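Local coordinates for putative lipoprotein (PDB 3JX8) that is of unknown function but, as a putative lipoprotein with an adhesin-like head domain, probably serves in cell adhesion or lipid binding, at residues Glu60-Gly64 with Thr65-Tyr69. Residues are numbered along the deposited sequence; the frame is centred on the assembly and turned at random.
Sequences EVEGG and TLKIY
Lys67 lays its extended chain diagonally over the hairpin toward the carboxylate of Glu62, two residues from its own cross-strand partner Glu60. Its CG stands beside the backbone N (chi1 -63°) and the methylenes beyond run on straight, which carries the ammonium back toward the turn. There NZ forms a salt bridge to Glu62 OE2 at 2.6 Å, meeting that oxygen on its syn side but 34° out of the carboxylate plane. Glu62 OE1 also lies close, 2.8 Å from NZ, so the ammonium faces both oxygens. Glu62 swings CG away from its own N (chi1 166°), and a bend at the next bond turns the carboxylate up to the ammonium. The carboxylate of Glu60 remains farther off, its OE2 5.6 Å from Lys67 NZ, and may add a weaker electrostatic pull. Beneath these side chains runs a two-residue beta hairpin, closed by a type I' turn from Glu62 to Thr65 in which Gly63 and Gly64 both take positive phi. The hairpin lies toward one end of a long, mainly parallel array of strands, consistent with the pectate-lyase-like beta-helix clan: strand 57-62 forms the margin of its sheet within this chain, while strand 65-70 pairs in parallel with strand 25-29, Leu66 bonding through its backbone to Glu25 and Thr27. Glu60 and Lys67 exchange two backbone hydrogen bonds, as do Glu62 and Thr65; Thr65 N, however, sits well above the carbonyl plane of Glu62. A water bridges the turn, donating to Gly63 O and accepting from Thr65 OG1 at 2.8 Å. On the other face, Val61 CG2 touches Leu66 CD1 at 3.8 Å, the two side chains crossing at about a right angle, and Tyr23 packs against both.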
ATOM      1  N   GLU A  60      14.742 -22.356 -14.481  1.00 29.42           N
ATOM      2  CA  GLU A  60      15.178 -23.523 -13.749  1.00 30.05           C
ATOM      3  C   GLU A  60      14.401 -23.703 -12.463  1.00 30.31           C
ATOM      4  O   GLU A  60      13.772 -22.758 -11.963  1.00 29.97           O
ATOM      5  CB  GLU A  60      16.658 -23.387 -13.389  1.00 30.48           C
ATOM      6  CG  GLU A  60      16.935 -22.309 -12.349  1.00 33.47           C
ATOM      7  CD  GLU A  60      18.405 -21.954 -12.195  1.00 38.66           C
ATOM      8  OE1 GLU A  60      19.210 -22.166 -13.123  1.00 42.51           O
ATOM      9  OE2 GLU A  60      18.761 -21.421 -11.134  1.00 43.66           O
ATOM     10  N   VAL A  61      14.496 -24.909 -11.919  1.00 30.07           N
ATOM     11  CA  VAL A  61      13.942 -25.206 -10.626  1.00 31.22           C
ATOM     12  C   VAL A  61      15.100 -25.380  -9.683  1.00 32.58           C
ATOM     13  O   VAL A  61      16.069 -26.044  -9.983  1.00 33.22           O
ATOM     14  CB  VAL A  61      13.039 -26.460 -10.622  1.00 30.81           C
ATOM     15  CG1 VAL A  61      12.693 -26.890  -9.159  1.00 29.65           C
ATOM     16  CG2 VAL A  61      11.780 -26.186 -11.447  1.00 29.43           C
ATOM     17  N   GLU A  62      14.983 -24.780  -8.517  1.00 34.42           N
ATOM     18  CA  GLU A  62      16.041 -24.839  -7.539  1.00 35.34           C
ATOM     19  C   GLU A  62      15.432 -24.623  -6.161  1.00 34.13           C
ATOM     20  O   GLU A  62      14.678 -23.668  -5.931  1.00 34.07           O
ATOM     21  CB  GLU A  62      17.062 -23.764  -7.884  1.00 36.54           C
ATOM     22  CG  GLU A  62      18.070 -23.428  -6.819  1.00 41.70           C
ATOM     23  CD  GLU A  62      18.055 -21.925  -6.556  1.00 50.91           C
ATOM     24  OE1 GLU A  62      18.429 -21.133  -7.482  1.00 53.96           O
ATOM     25  OE2 GLU A  62      17.609 -21.534  -5.437  1.00 56.79           O
ATOM     26  N   GLY A  63      15.747 -25.533  -5.246  1.00 33.18           N
ATOM     27  CA  GLY A  63      15.225 -25.433  -3.892  1.00 31.98           C
ATOM     28  C   GLY A  63      13.717 -25.523  -3.901  1.00 31.09           C
ATOM     29  O   GLY A  63      13.054 -24.848  -3.142  1.00 30.86           O
ATOM     30  N   GLY A  64      13.185 -26.360  -4.785  1.00 29.84           N
ATOM     31  CA  GLY A  64      11.756 -26.492  -4.936  1.00 29.21           C
ATOM     32  C   GLY A  64      11.001 -25.290  -5.448  1.00 28.15           C
ATOM     33  O   GLY A  64       9.787 -25.224  -5.256  1.00 28.06           O
ATOM     34  N   THR A  65      11.709 -24.367  -6.105  1.00 27.30           N
ATOM     35  CA  THR A  65      11.117 -23.181  -6.707  1.00 26.29           C
ATOM     36  C   THR A  65      11.452 -23.068  -8.188  1.00 26.05           C
ATOM     37  O   THR A  65      12.619 -23.124  -8.564  1.00 26.38           O
ATOM     38  CB  THR A  65      11.611 -21.915  -5.989  1.00 26.40           C
ATOM     39  OG1 THR A  65      11.234 -22.010  -4.614  1.00 26.86           O
ATOM     40  CG2 THR A  65      11.002 -20.652  -6.572  1.00 25.52           C
ATOM     41  N   LEU A  66      10.414 -22.923  -9.015  1.00 25.16           N
ATOM     42  CA  LEU A  66      10.555 -22.623 -10.418  1.00 24.63           C
ATOM     43  C   LEU A  66      10.858 -21.136 -10.538  1.00 24.79           C
ATOM     44  O   LEU A  66      10.098 -20.283 -10.064  1.00 24.34           O
ATOM     45  CB  LEU A  66       9.281 -22.986 -11.202  1.00 24.14           C
ATOM     46  CG  LEU A  66       9.255 -22.551 -12.672  1.00 24.59           C
ATOM     47  CD1 LEU A  66      10.333 -23.260 -13.483  1.00 24.01           C
ATOM     48  CD2 LEU A  66       7.854 -22.747 -13.282  1.00 22.32           C
ATOM     49  N   LYS A  67      11.967 -20.840 -11.182  1.00 24.57           N
ATOM     50  CA  LYS A  67      12.432 -19.496 -11.365  1.00 25.66           C
ATOM     51  C   LYS A  67      12.569 -19.205 -12.848  1.00 24.99           C
ATOM     52  O   LYS A  67      13.348 -19.891 -13.547  1.00 25.44           O
ATOM     53  CB  LYS A  67      13.782 -19.355 -10.689  1.00 26.35           C
ATOM     54  CG  LYS A  67      13.732 -19.560  -9.193  1.00 30.58           C
ATOM     55  CD  LYS A  67      15.144 -19.608  -8.623  1.00 36.05           C
ATOM     56  CE  LYS A  67      15.133 -19.833  -7.117  1.00 41.01           C
ATOM     57  NZ  LYS A  67      16.446 -19.444  -6.453  1.00 43.99           N
ATOM     58  N   ILE A  68      11.814 -18.204 -13.321  1.00 23.94           N
ATOM     59  CA  ILE A  68      11.851 -17.731 -14.711  1.00 23.39           C
ATOM     60  C   ILE A  68      11.950 -16.207 -14.672  1.00 23.77           C
ATOM     61  O   ILE A  68      11.016 -15.523 -14.250  1.00 23.92           O
ATOM     62  CB  ILE A  68      10.611 -18.191 -15.527  1.00 22.92           C
ATOM     63  CG1 ILE A  68      10.621 -19.718 -15.644  1.00 23.37           C
ATOM     64  CG2 ILE A  68      10.576 -17.544 -16.945  1.00 20.94           C
ATOM     65  CD1 ILE A  68       9.383 -20.332 -16.308  1.00 20.31           C
ATOM     66  N   TYR A  69      13.084 -15.668 -15.083  1.00 24.05           N
ATOM     67  CA  TYR A  69      13.245 -14.221 -15.101  1.00 24.68           C
ATOM     68  C   TYR A  69      14.440 -13.826 -15.941  1.00 24.69           C
ATOM     69  O   TYR A  69      15.336 -14.651 -16.155  1.00 23.73           O
ATOM     70  CB  TYR A  69      13.408 -13.699 -13.667  1.00 25.73           C
ATOM     71  CG  TYR A  69      14.478 -14.399 -12.884  1.00 27.75           C
ATOM     72  CD1 TYR A  69      15.791 -14.026 -13.021  1.00 31.52           C
ATOM     73  CD2 TYR A  69      14.179 -15.398 -11.984  1.00 32.89           C
ATOM     74  CE1 TYR A  69      16.790 -14.646 -12.325  1.00 34.36           C
ATOM     75  CE2 TYR A  69      15.204 -16.041 -11.268  1.00 35.42           C
ATOM     76  CZ  TYR A  69      16.492 -15.656 -11.462  1.00 36.89           C
ATOM     77  OH  TYR A  69      17.535 -16.245 -10.786  1.00 45.51           O
TER
HETATM   78  O   HOH W   1      10.325 -23.834  -2.745  1.00 30.32           O